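PDB 7D60: calcium homeostasis modulator protein 5 from Homo sapiens, which oligomerizes into undecameric, cone-shaped assemblies that may act as large-pore channels, with gating and ion conductance likely regulated by membrane lipids. Local coordinates for residues E31-S35 and A118-F124; M23-T27 and V109-W114; C41-N47 and H154-C158; N47-L52 and C127-T132. All coordinates share one frame; numbering follows the deposited sequence.

Contact 1. Residues E31-S35 and A118-F124; sequences ERLFS and ALLNGTF. With PA8 (1,2-dioctanoyl-sn-glycero-3-phosphate), chain P.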
loop_
_atom_site.group_PDB
_atom_site.type_symbol
_atom_site.label_atom_id
_atom_site.label_comp_id
_atom_site.label_asym_id
_atom_site.label_seq_id
_atom_site.Cartn_x
_atom_site.Cartn_y
_atom_site.Cartn_z
ATOM N N GLU A 31 31.150 14.157 16.974
ATOM C CA GLU A 31 31.646 14.225 18.339
ATOM C C GLU A 31 30.844 13.332 19.273
ATOM O O GLU A 31 31.400 12.794 20.236
ATOM C CB GLU A 31 31.617 15.668 18.834
ATOM C CG GLU A 31 32.520 15.933 20.017
ATOM C CD GLU A 31 31.805 15.762 21.342
ATOM O OE1 GLU A 31 30.557 15.809 21.357
ATOM O OE2 GLU A 31 32.487 15.570 22.368
ATOM N N ARG A 32 29.549 13.160 19.011
ATOM C CA ARG A 32 28.742 12.261 19.823
ATOM C C ARG A 32 29.040 10.801 19.537
ATOM O O ARG A 32 28.705 9.943 20.354
ATOM C CB ARG A 32 27.259 12.533 19.601
ATOM C CG ARG A 32 26.863 13.957 19.884
ATOM C CD ARG A 32 27.144 14.305 21.321
ATOM N NE ARG A 32 26.490 13.371 22.229
ATOM C CZ ARG A 32 27.062 12.856 23.310
ATOM N NH1 ARG A 32 28.305 13.185 23.626
ATOM N NH2 ARG A 32 26.388 12.014 24.078
ATOM N N LEU A 33 29.647 10.498 18.394
ATOM C CA LEU A 33 30.040 9.129 18.103
ATOM C C LEU A 33 31.370 8.782 18.755
ATOM O O LEU A 33 31.618 7.615 19.063
ATOM C CB LEU A 33 30.095 8.926 16.587
ATOM C CG LEU A 33 30.268 7.528 15.995
ATOM C CD1 LEU A 33 29.364 7.368 14.794
ATOM C CD2 LEU A 33 31.709 7.295 15.584
ATOM N N PHE A 34 32.228 9.775 18.983
ATOM C CA PHE A 34 33.513 9.513 19.618
ATOM C C PHE A 34 33.401 9.454 21.131
ATOM O O PHE A 34 34.099 8.659 21.765
ATOM C CB PHE A 34 34.526 10.586 19.225
ATOM C CG PHE A 34 35.344 10.231 18.028
ATOM C CD1 PHE A 34 36.374 9.313 18.126
ATOM C CD2 PHE A 34 35.086 10.813 16.800
ATOM C CE1 PHE A 34 37.128 8.980 17.020
ATOM C CE2 PHE A 34 35.837 10.487 15.692
ATOM C CZ PHE A 34 36.859 9.570 15.802
ATOM N N SER A 35 32.539 10.273 21.723
ATOM C CA SER A 35 32.422 10.340 23.170
ATOM C C SER A 35 31.560 9.231 23.752
ATOM O O SER A 35 31.701 8.913 24.937
ATOM C CB SER A 35 31.846 11.692 23.586
ATOM O OG SER A 35 30.436 11.677 23.502
ATOM N N ALA A 118 33.280 19.948 21.196
ATOM C CA ALA A 118 33.936 19.047 22.133
ATOM C C ALA A 118 34.027 19.646 23.529
ATOM O O ALA A 118 34.072 18.904 24.512
ATOM C CB ALA A 118 35.326 18.682 21.624
ATOM N N LEU A 119 34.059 20.970 23.642
ATOM C CA LEU A 119 34.082 21.616 24.945
ATOM C C LEU A 119 32.692 21.859 25.516
ATOM O O LEU A 119 32.562 22.018 26.731
ATOM C CB LEU A 119 34.831 22.943 24.868
ATOM C CG LEU A 119 36.352 22.898 24.937
ATOM C CD1 LEU A 119 36.914 24.262 24.650
ATOM C CD2 LEU A 119 36.827 22.417 26.278
ATOM N N LEU A 120 31.656 21.896 24.682
ATOM C CA LEU A 120 30.291 21.998 25.175
ATOM C C LEU A 120 29.729 20.657 25.618
ATOM O O LEU A 120 28.674 20.624 26.254
ATOM C CB LEU A 120 29.374 22.592 24.105
ATOM C CG LEU A 120 29.436 24.093 23.822
ATOM C CD1 LEU A 120 28.305 24.485 22.902
ATOM C CD2 LEU A 120 29.389 24.896 25.092
ATOM N N ASN A 121 30.394 19.561 25.282
ATOM C CA ASN A 121 30.070 18.221 25.753
ATOM C C ASN A 121 31.274 17.829 26.601
ATOM O O ASN A 121 32.241 17.252 26.099
ATOM C CB ASN A 121 29.830 17.274 24.576
ATOM C CG ASN A 121 29.772 15.820 24.987
ATOM O OD1 ASN A 121 28.724 15.315 25.378
ATOM N ND2 ASN A 121 30.902 15.135 24.889
ATOM N N GLY A 122 31.226 18.161 27.887
ATOM C CA GLY A 122 32.439 18.248 28.677
ATOM C C GLY A 122 33.078 16.964 29.162
ATOM O O GLY A 122 33.480 16.885 30.324
ATOM N N THR A 123 33.218 15.968 28.292
ATOM C CA THR A 123 33.840 14.716 28.696
ATOM C C THR A 123 35.341 14.691 28.455
ATOM O O THR A 123 36.063 14.042 29.215
ATOM C CB THR A 123 33.200 13.540 27.964
ATOM O OG1 THR A 123 33.454 13.654 26.563
ATOM C CG2 THR A 123 31.708 13.538 28.183
ATOM N N PHE A 124 35.835 15.383 27.428
ATOM C CA PHE A 124 37.269 15.373 27.167
ATOM C C PHE A 124 38.024 16.272 28.131
ATOM O O PHE A 124 39.181 15.993 28.452
ATOM C CB PHE A 124 37.577 15.808 25.731
ATOM C CG PHE A 124 36.915 14.975 24.667
ATOM C CD1 PHE A 124 36.570 15.544 23.460
ATOM C CD2 PHE A 124 36.656 13.635 24.858
ATOM C CE1 PHE A 124 35.966 14.801 22.473
ATOM C CE2 PHE A 124 36.044 12.890 23.872
ATOM C CZ PHE A 124 35.703 13.474 22.680
HETATM O O1 PA8 P . 24.056 15.308 28.658
HETATM O O2 PA8 P . 26.178 16.505 28.249
HETATM P P1 PA8 P . 25.306 15.351 27.816
HETATM O O3 PA8 P . 26.061 14.056 27.990
HETATM O O4 PA8 P . 24.894 15.547 26.233
HETATM C C1 PA8 P . 25.583 16.512 25.492
HETATM C C2 PA8 P . 24.904 16.704 24.136
HETATM C C3 PA8 P . 25.657 17.793 23.373
HETATM O O5 PA8 P . 24.758 18.668 22.744
HETATM C C4 PA8 P . 25.375 19.620 21.917
HETATM O O6 PA8 P . 26.556 19.678 21.849
HETATM C C5 PA8 P . 24.544 20.600 21.093
HETATM C C6 PA8 P . 25.378 21.812 20.680
HETATM C C7 PA8 P . 24.881 22.470 19.397
HETATM O O7 PA8 P . 24.953 15.506 23.412
HETATM C C12 PA8 P . 23.745 14.805 23.265
HETATM O O8 PA8 P . 23.250 14.265 24.195
HETATM C C13 PA8 P . 23.078 14.705 21.894
HETATM C C14 PA8 P . 22.236 15.930 21.550
HETATM C C15 PA8 P . 22.793 16.696 20.353
HETATM C C16 PA8 P . 21.768 17.663 19.766
HETATM C C17 PA8 P . 20.847 17.004 18.743
HETATM C C18 PA8 P . 21.065 17.555 17.336
#

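Contact 2. Residues M23-T27 and V109-W114; sequences MALLT and VAPVMW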
loop_
_atom_site.group_PDB
_atom_site.type_symbol
_atom_site.label_atom_id
_atom_site.label_comp_id
_atom_site.label_asym_id
_atom_site.label_seq_id
_atom_site.Cartn_x
_atom_site.Cartn_y
_atom_site.Cartn_z
ATOM N N MET A 23 28.228 21.768 7.675
ATOM C CA MET A 23 29.479 21.431 8.340
ATOM C C MET A 23 29.304 21.365 9.848
ATOM O O MET A 23 29.970 20.567 10.514
ATOM C CB MET A 23 30.555 22.449 7.979
ATOM C CG MET A 23 31.961 21.914 8.075
ATOM S SD MET A 23 33.115 22.877 7.091
ATOM C CE MET A 23 33.088 24.422 7.980
ATOM N N ALA A 24 28.418 22.194 10.404
ATOM C CA ALA A 24 28.179 22.166 11.840
ATOM C C ALA A 24 27.370 20.949 12.253
ATOM O O ALA A 24 27.548 20.436 13.361
ATOM C CB ALA A 24 27.470 23.444 12.279
ATOM N N LEU A 25 26.485 20.470 11.382
ATOM C CA LEU A 25 25.700 19.286 11.701
ATOM C C LEU A 25 26.533 18.017 11.594
ATOM O O LEU A 25 26.223 17.019 12.253
ATOM C CB LEU A 25 24.473 19.223 10.787
ATOM C CG LEU A 25 23.329 18.237 11.043
ATOM C CD1 LEU A 25 22.022 18.886 10.638
ATOM C CD2 LEU A 25 23.502 16.939 10.267
ATOM N N LEU A 26 27.587 18.031 10.780
ATOM C CA LEU A 26 28.465 16.872 10.695
ATOM C C LEU A 26 29.457 16.840 11.849
ATOM O O LEU A 26 29.873 15.763 12.281
ATOM C CB LEU A 26 29.206 16.869 9.362
ATOM C CG LEU A 26 28.538 16.083 8.234
ATOM C CD1 LEU A 26 29.187 16.412 6.906
ATOM C CD2 LEU A 26 28.610 14.595 8.514
ATOM N N THR A 27 29.848 18.011 12.354
ATOM C CA THR A 27 30.787 18.077 13.468
ATOM C C THR A 27 30.125 17.682 14.781
ATOM O O THR A 27 30.764 17.056 15.634
ATOM C CB THR A 27 31.375 19.484 13.553
ATOM O OG1 THR A 27 31.868 19.865 12.264
ATOM C CG2 THR A 27 32.520 19.538 14.524
ATOM N N VAL A 109 38.218 26.952 10.034
ATOM C CA VAL A 109 36.827 27.040 10.455
ATOM C C VAL A 109 36.340 25.722 11.036
ATOM O O VAL A 109 35.748 25.693 12.113
ATOM C CB VAL A 109 35.941 27.511 9.279
ATOM C CG1 VAL A 109 34.478 27.460 9.649
ATOM C CG2 VAL A 109 36.314 28.919 8.884
ATOM N N ALA A 110 36.597 24.621 10.351
ATOM C CA ALA A 110 36.272 23.294 10.867
ATOM C C ALA A 110 37.119 22.834 12.062
ATOM O O ALA A 110 36.605 22.046 12.863
ATOM C CB ALA A 110 36.346 22.262 9.737
ATOM N N PRO A 111 38.396 23.234 12.231
ATOM C CA PRO A 111 39.031 23.002 13.544
ATOM C C PRO A 111 38.375 23.727 14.707
ATOM O O PRO A 111 38.253 23.145 15.788
ATOM C CB PRO A 111 40.462 23.495 13.321
ATOM C CG PRO A 111 40.721 23.197 11.954
ATOM C CD PRO A 111 39.445 23.418 11.208
ATOM N N VAL A 112 37.962 24.982 14.528
ATOM C CA VAL A 112 37.358 25.735 15.623
ATOM C C VAL A 112 35.959 25.212 15.929
ATOM O O VAL A 112 35.546 25.161 17.092
ATOM C CB VAL A 112 37.381 27.239 15.282
ATOM C CG1 VAL A 112 36.587 28.063 16.269
ATOM C CG2 VAL A 112 38.804 27.732 15.266
ATOM N N MET A 113 35.232 24.751 14.913
ATOM C CA MET A 113 33.932 24.143 15.156
ATOM C C MET A 113 34.037 22.778 15.822
ATOM O O MET A 113 33.057 22.317 16.407
ATOM C CB MET A 113 33.152 24.016 13.851
ATOM C CG MET A 113 32.666 25.341 13.294
ATOM S SD MET A 113 31.268 25.205 12.166
ATOM C CE MET A 113 31.603 23.630 11.398
ATOM N N TRP A 114 35.192 22.117 15.741
ATOM C CA TRP A 114 35.378 20.877 16.484
ATOM C C TRP A 114 35.656 21.160 17.951
ATOM O O TRP A 114 35.097 20.501 18.829
ATOM C CB TRP A 114 36.513 20.053 15.878
ATOM C CG TRP A 114 37.016 18.980 16.793
ATOM C CD1 TRP A 114 38.131 19.020 17.574
ATOM C CD2 TRP A 114 36.410 17.712 17.030
ATOM N NE1 TRP A 114 38.253 17.862 18.283
ATOM C CE2 TRP A 114 37.208 17.039 17.965
ATOM C CE3 TRP A 114 35.269 17.079 16.538
ATOM C CZ2 TRP A 114 36.905 15.767 18.418
ATOM C CZ3 TRP A 114 34.970 15.819 16.988
ATOM C CH2 TRP A 114 35.785 15.173 17.918
#

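Contact 3. Residues C41-N47 and H154-C158; sequences CPCSTEN and HKVSC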
loop_
_atom_site.group_PDB
_atom_site.type_symbol
_atom_site.label_atom_id
_atom_site.label_comp_id
_atom_site.label_asym_id
_atom_site.label_seq_id
_atom_site.Cartn_x
_atom_site.Cartn_y
_atom_site.Cartn_z
ATOM N N CYS A 41 37.546 7.041 29.766
ATOM C CA CYS A 41 38.665 7.627 30.482
ATOM C C CYS A 41 39.285 6.601 31.425
ATOM O O CYS A 41 38.566 5.918 32.156
ATOM C CB CYS A 41 38.188 8.853 31.268
ATOM S SG CYS A 41 39.422 9.861 32.136
ATOM N N PRO A 42 40.602 6.459 31.426
ATOM C CA PRO A 42 41.266 5.656 32.448
ATOM C C PRO A 42 41.333 6.458 33.743
ATOM O O PRO A 42 40.862 7.585 33.839
ATOM C CB PRO A 42 42.650 5.416 31.853
ATOM C CG PRO A 42 42.906 6.622 31.062
ATOM C CD PRO A 42 41.580 7.100 30.536
ATOM N N CYS A 43 41.935 5.868 34.755
ATOM C CA CYS A 43 42.039 6.561 36.025
ATOM C C CYS A 43 43.454 6.452 36.545
ATOM O O CYS A 43 43.716 6.115 37.698
ATOM C CB CYS A 43 40.972 6.030 36.969
ATOM S SG CYS A 43 39.401 6.907 36.734
ATOM N N SER A 44 44.389 6.753 35.658
ATOM C CA SER A 44 45.811 6.538 35.829
ATOM C C SER A 44 46.529 7.879 35.782
ATOM O O SER A 44 45.909 8.940 35.805
ATOM C CB SER A 44 46.330 5.598 34.744
ATOM O OG SER A 44 45.588 4.393 34.713
ATOM N N THR A 45 47.855 7.822 35.712
ATOM C CA THR A 45 48.655 9.019 35.498
ATOM C C THR A 45 48.667 9.470 34.045
ATOM O O THR A 45 49.238 10.523 33.748
ATOM C CB THR A 45 50.092 8.787 35.961
ATOM O OG1 THR A 45 50.592 7.581 35.375
ATOM C CG2 THR A 45 50.148 8.669 37.471
ATOM N N GLU A 46 48.063 8.705 33.136
ATOM C CA GLU A 46 47.947 9.077 31.733
ATOM C C GLU A 46 46.599 9.709 31.417
ATOM O O GLU A 46 46.081 9.539 30.313
ATOM C CB GLU A 46 48.178 7.860 30.841
ATOM C CG GLU A 46 47.390 6.629 31.263
ATOM C CD GLU A 46 47.609 5.439 30.340
ATOM O OE1 GLU A 46 48.460 4.581 30.657
ATOM O OE2 GLU A 46 46.921 5.359 29.300
ATOM N N ASN A 47 46.010 10.424 32.376
ATOM C CA ASN A 47 44.755 11.119 32.120
ATOM C C ASN A 47 44.969 12.372 31.293
ATOM O O ASN A 47 44.122 12.722 30.468
ATOM C CB ASN A 47 44.071 11.492 33.432
ATOM C CG ASN A 47 42.966 10.551 33.788
ATOM O OD1 ASN A 47 42.547 9.751 32.969
ATOM N ND2 ASN A 47 42.456 10.669 34.997
ATOM N N HIS A 154 42.178 12.169 40.142
ATOM C CA HIS A 154 42.176 11.527 38.833
ATOM C C HIS A 154 41.343 10.256 38.776
ATOM O O HIS A 154 41.278 9.642 37.711
ATOM C CB HIS A 154 43.605 11.222 38.390
ATOM C CG HIS A 154 44.364 10.348 39.337
ATOM N ND1 HIS A 154 45.282 10.847 40.235
ATOM C CD2 HIS A 154 44.359 9.007 39.513
ATOM C CE1 HIS A 154 45.800 9.853 40.929
ATOM N NE2 HIS A 154 45.257 8.726 40.511
ATOM N N LYS A 155 40.705 9.850 39.870
ATOM C CA LYS A 155 39.812 8.706 39.873
ATOM C C LYS A 155 38.346 9.099 39.899
ATOM O O LYS A 155 37.491 8.219 39.982
ATOM C CB LYS A 155 40.121 7.800 41.066
ATOM C CG LYS A 155 41.245 6.824 40.818
ATOM C CD LYS A 155 41.405 5.872 41.976
ATOM C CE LYS A 155 42.397 6.412 42.980
ATOM N NZ LYS A 155 43.676 6.779 42.326
ATOM N N VAL A 156 38.032 10.393 39.807
ATOM C CA VAL A 156 36.659 10.849 39.986
ATOM C C VAL A 156 35.776 10.504 38.789
ATOM O O VAL A 156 34.548 10.466 38.922
ATOM C CB VAL A 156 36.663 12.363 40.289
ATOM C CG1 VAL A 156 36.861 13.189 39.030
ATOM C CG2 VAL A 156 35.408 12.784 41.032
ATOM N N SER A 157 36.362 10.209 37.628
ATOM C CA SER A 157 35.557 9.883 36.456
ATOM C C SER A 157 35.059 8.446 36.505
ATOM O O SER A 157 33.875 8.183 36.271
ATOM C CB SER A 157 36.366 10.122 35.182
ATOM O OG SER A 157 36.554 11.504 34.947
ATOM N N CYS A 158 35.947 7.503 36.824
ATOM C CA CYS A 158 35.616 6.084 36.848
ATOM C C CYS A 158 34.768 5.681 38.047
ATOM O O CYS A 158 34.330 4.528 38.109
ATOM C CB CYS A 158 36.893 5.233 36.857
ATOM S SG CYS A 158 38.189 5.676 35.672
#

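Contact 4. Residues N47-L52 and C127-T132; sequences NMTYGL and CAMSGT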
loop_
_atom_site.group_PDB
_atom_site.type_symbol
_atom_site.label_atom_id
_atom_site.label_comp_id
_atom_site.label_asym_id
_atom_site.label_seq_id
_atom_site.Cartn_x
_atom_site.Cartn_y
_atom_site.Cartn_z
ATOM N N ASN A 47 46.010 10.424 32.376
ATOM C CA ASN A 47 44.755 11.119 32.120
ATOM C C ASN A 47 44.969 12.372 31.293
ATOM O O ASN A 47 44.122 12.722 30.468
ATOM C CB ASN A 47 44.071 11.492 33.432
ATOM C CG ASN A 47 42.966 10.551 33.788
ATOM O OD1 ASN A 47 42.547 9.751 32.969
ATOM N ND2 ASN A 47 42.456 10.669 34.997
ATOM N N MET A 48 46.084 13.065 31.521
ATOM C CA MET A 48 46.336 14.330 30.845
ATOM C C MET A 48 46.590 14.125 29.361
ATOM O O MET A 48 46.054 14.861 28.536
ATOM C CB MET A 48 47.512 15.044 31.501
ATOM C CG MET A 48 47.841 16.392 30.904
ATOM S SD MET A 48 46.526 17.604 31.102
ATOM C CE MET A 48 47.093 18.477 32.554
ATOM N N THR A 49 47.374 13.110 28.998
ATOM C CA THR A 49 47.674 12.868 27.591
ATOM C C THR A 49 46.485 12.276 26.847
ATOM O O THR A 49 46.299 12.559 25.664
ATOM C CB THR A 49 48.886 11.948 27.477
ATOM O OG1 THR A 49 49.891 12.380 28.397
ATOM C CG2 THR A 49 49.466 11.981 26.081
ATOM N N TYR A 50 45.662 11.478 27.518
ATOM C CA TYR A 50 44.573 10.794 26.833
ATOM C C TYR A 50 43.444 11.744 26.455
ATOM O O TYR A 50 42.887 11.638 25.360
ATOM C CB TYR A 50 44.043 9.666 27.709
ATOM C CG TYR A 50 42.927 8.872 27.096
ATOM C CD1 TYR A 50 41.632 9.012 27.545
ATOM C CD2 TYR A 50 43.169 7.975 26.076
ATOM C CE1 TYR A 50 40.613 8.279 27.000
ATOM C CE2 TYR A 50 42.151 7.243 25.520
ATOM C CZ TYR A 50 40.876 7.402 25.985
ATOM O OH TYR A 50 39.853 6.678 25.438
ATOM N N GLY A 51 43.087 12.672 27.340
ATOM C CA GLY A 51 41.992 13.572 27.038
ATOM C C GLY A 51 42.376 14.732 26.157
ATOM O O GLY A 51 41.514 15.292 25.477
ATOM N N LEU A 52 43.650 15.092 26.146
ATOM C CA LEU A 52 44.159 16.204 25.367
ATOM C C LEU A 52 44.523 15.794 23.946
ATOM O O LEU A 52 44.806 16.662 23.121
ATOM C CB LEU A 52 45.371 16.785 26.091
ATOM C CG LEU A 52 45.936 18.173 25.894
ATOM C CD1 LEU A 52 44.885 19.145 26.319
ATOM C CD2 LEU A 52 47.141 18.324 26.778
ATOM N N CYS A 127 38.272 14.498 31.804
ATOM C CA CYS A 127 39.356 13.524 31.884
ATOM C C CYS A 127 40.717 14.209 31.955
ATOM O O CYS A 127 41.599 13.761 32.690
ATOM C CB CYS A 127 39.280 12.577 30.686
ATOM S SG CYS A 127 40.297 11.077 30.752
ATOM N N ALA A 128 40.902 15.305 31.225
ATOM C CA ALA A 128 42.219 15.928 31.154
ATOM C C ALA A 128 42.514 16.812 32.360
ATOM O O ALA A 128 43.665 16.897 32.796
ATOM C CB ALA A 128 42.348 16.733 29.864
ATOM N N MET A 129 41.504 17.491 32.906
ATOM C CA MET A 129 41.705 18.356 34.064
ATOM C C MET A 129 41.857 17.573 35.363
ATOM O O MET A 129 42.376 18.124 36.339
ATOM C CB MET A 129 40.542 19.352 34.172
ATOM C CG MET A 129 40.777 20.585 35.035
ATOM S SD MET A 129 42.438 21.266 34.947
ATOM C CE MET A 129 42.344 22.216 33.439
ATOM N N SER A 130 41.442 16.303 35.389
ATOM C CA SER A 130 41.583 15.485 36.589
ATOM C C SER A 130 43.046 15.222 36.923
ATOM O O SER A 130 43.449 15.313 38.087
ATOM C CB SER A 130 40.844 14.164 36.410
ATOM O OG SER A 130 39.517 14.380 35.987
ATOM N N GLY A 131 43.855 14.901 35.924
ATOM C CA GLY A 131 45.252 14.626 36.176
ATOM C C GLY A 131 46.156 15.825 36.005
ATOM O O GLY A 131 47.159 15.740 35.294
ATOM N N THR A 132 45.841 16.940 36.663
ATOM C CA THR A 132 46.573 18.172 36.386
ATOM C C THR A 132 47.909 18.250 37.128
ATOM O O THR A 132 48.912 18.644 36.522
ATOM C CB THR A 132 45.685 19.393 36.668
ATOM O OG1 THR A 132 46.450 20.594 36.514
ATOM C CG2 THR A 132 45.020 19.348 38.035
#

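Contact 1. Residues E31-S35 and A118-F124
Glu31 of S1 meets Asn121 at a break in S3, where helix 109-120 passes to helix 123-130 through an inverse gamma turn centred on Gly122. This polar seam between two transmembrane helices ends at a bound diacylglycerol phosphate. Its inner part is closely packed. Glu31 carries CG anti to the backbone N (chi1 -160°), and a bend at the next bond brings the carboxylate up to S3, with CG 4.2 Å from CB of Ala118, a residue small enough for so near an approach. OE2 lies 3.6 Å from CE1 of Phe124 and accepts a weak, strongly bent hydrogen bond from ND2 of Asn121 (3.0 Å, 125° at the hydrogen). Trp114 and Val117 also cover this buried acid, whose charge is probably eased by the nearby guanidinium.

The lipid side is looser. Arg32 sets off away from S3, but two bends bring its end back, placing NH1 2.8 Å from OD1 of Asn121, at an angle too poor for a hydrogen bond. The lipid ester oxygen O7 sits over one guanidinium face, 2.9 Å from NE. A positive group suits a site for a phosphate-bearing lipid; with a leucine in place of Arg32, Glu31 would probably lose its nearby counter-charge and the lipid its cationic neighbour. On the Asn121 side, OD1 comes within 3.4 Å of carbon C1 of the lipid.

Contact 2. Residues M23-T27 and V109-W114
Met23, Ala24 and Thr27 of S1 pack against Val109, Ala110, Met113 and Trp114 of S3 in an apolar helix-helix contact inside the membrane-spanning bundle. The short axes approach to 10.1 Å and cross at -44°, and long, flexible side chains bridge much of the space between the backbones. Methionine suits this task. Met113 sends its chain across to S1 and lays its methyl CE on the helix backbone, 3.6 Å from the carbonyl C of Met23. Met23 reaches the other way, its CG anti to the backbone N (chi1 -154°), and the two thioether chains cross at about a right angle, with CG of Met23 3.8 Å from CE of Met113. The end of Met23 continues to Val109, CE to CG1 being 3.7 Å, close to where Val109 borders a bound lipid. Ala110 and Ala24 add only small methyl groups beside the sulfurs.

One turn further along S1, Thr27 points CG2 at S3, 3.4 Å from the backbone O of Met113 and at the edge of the Trp114 indole, near its plane. That indole turns its NE1 to a hydrogen bond with the backbone O of Leu55 in helix 47-68, so S2 joins the packing. The hydroxyl of Thr27 is satisfied within its own helix: OG1 donates to O of Met23 at 2.7 Å, from the face of the carbonyl opposite the one used by Thr27 N.

Contact 3. Residues C41-N47 and H154-C158
The imidazole of His154 meets the loop 41-47 with its edge: the backbone O of Cys43 lies near the ring plane, 3.5 Å from CD2, while the O of Ser44 approaches obliquely. The amide of Asn47 stands at 71° to this ring, its side chain crossing that of the histidine at about a right angle, with ND2 3.6 Å from CB of His154. With CG between the backbone N and the carbonyl carbon (chi1 58°), the ring is directed to the Cys43 and Ser44 carbonyls.

Beside these flat groups runs the covalent link. Cys43 and Cys158 are joined by a disulfide, SG to SG 2.0 Å with chi3 of 112°, which links the two loops covalently. SG of Cys43 also lies 3.6 Å from CA of Lys155, whose aliphatic CG packs alongside the CB of Cys43. Backbone carbonyls take part as well: CA of Cys43 makes a CH...O contact with O of His154 at 3.6 Å, and SG of Cys158 rests 3.5 Å from O of Cys41. Ser157 brings its CB toward the sulfur of Cys41, while its hydroxyl is hydrogen-bonded to Glu126. Pro42 faces away from this junction and packs on Leu173 of a neighbouring subunit. Cys41–Cys127 ties the first extracellular loop to the outer end of S3, and Cys43–Cys158 ties it to the second extracellular loop; this pair of disulfides is a hallmark of the CALHM channel fold.

Contact 4. Residues N47-L52 and C127-T132
Tyr50 and Cys127 both carry their first side-chain atom anti to the backbone N (chi1 -179° and -167°), which brings the sulfur to the edge of the phenol ring at the extracellular ends of S2 and S3. This is a sulfur-aromatic contact: SG lies 5.4 Å from the ring centroid, and CD1 is the nearest ring atom. Tyrosine suits the place: its ring edge meets the sulfur, and its OH is hydrogen-bonded to Gln180 of a neighbouring subunit.

Glycine and alanine line this meeting of the helices, which is consistent with their close approach. Gly51 has no side chain on the side facing S3, and the methyl CB of Ala128 packs 4.2 Å from the carbonyl C of Gly51. Asn47 lays its CB 3.4 Å from O of Cys127 and its OD1 3.4 Å from the same residue's SG. With an alanine at Asn47, the amide wedged between Cys127 and Ser130 would be gone, probably opening a gap beside the disulfide sulfur. Beyond it, Met48 bends twice and folds back over the end of S3: its SD lies 3.4 Å from O of Ala128, and its CE reaches 3.9 Å from CA of Thr132.

Overall arrangement
From the N terminus, S1 supplies first the 23-27 side of contact 2 and then the 31-35 side of contact 1; the loop 41-47 and the start of S2 follow with contacts 3 and 4. Each loop is closed later in the chain, contact 2 at 109-114, contact 1 at 118-124, contact 4 at 127-132 and contact 3 at 154-158. Contact 4 therefore lies within the span of contact 3, and every other pair crosses. Contacts 1 and 2, 13 Å apart between centres, tie S1 to S3 and touch through Trp114. Contacts 3 and 4 share Asn47, are joined by the Cys41–Cys127 disulfide and bind S2, S3 and the extracellular loops together.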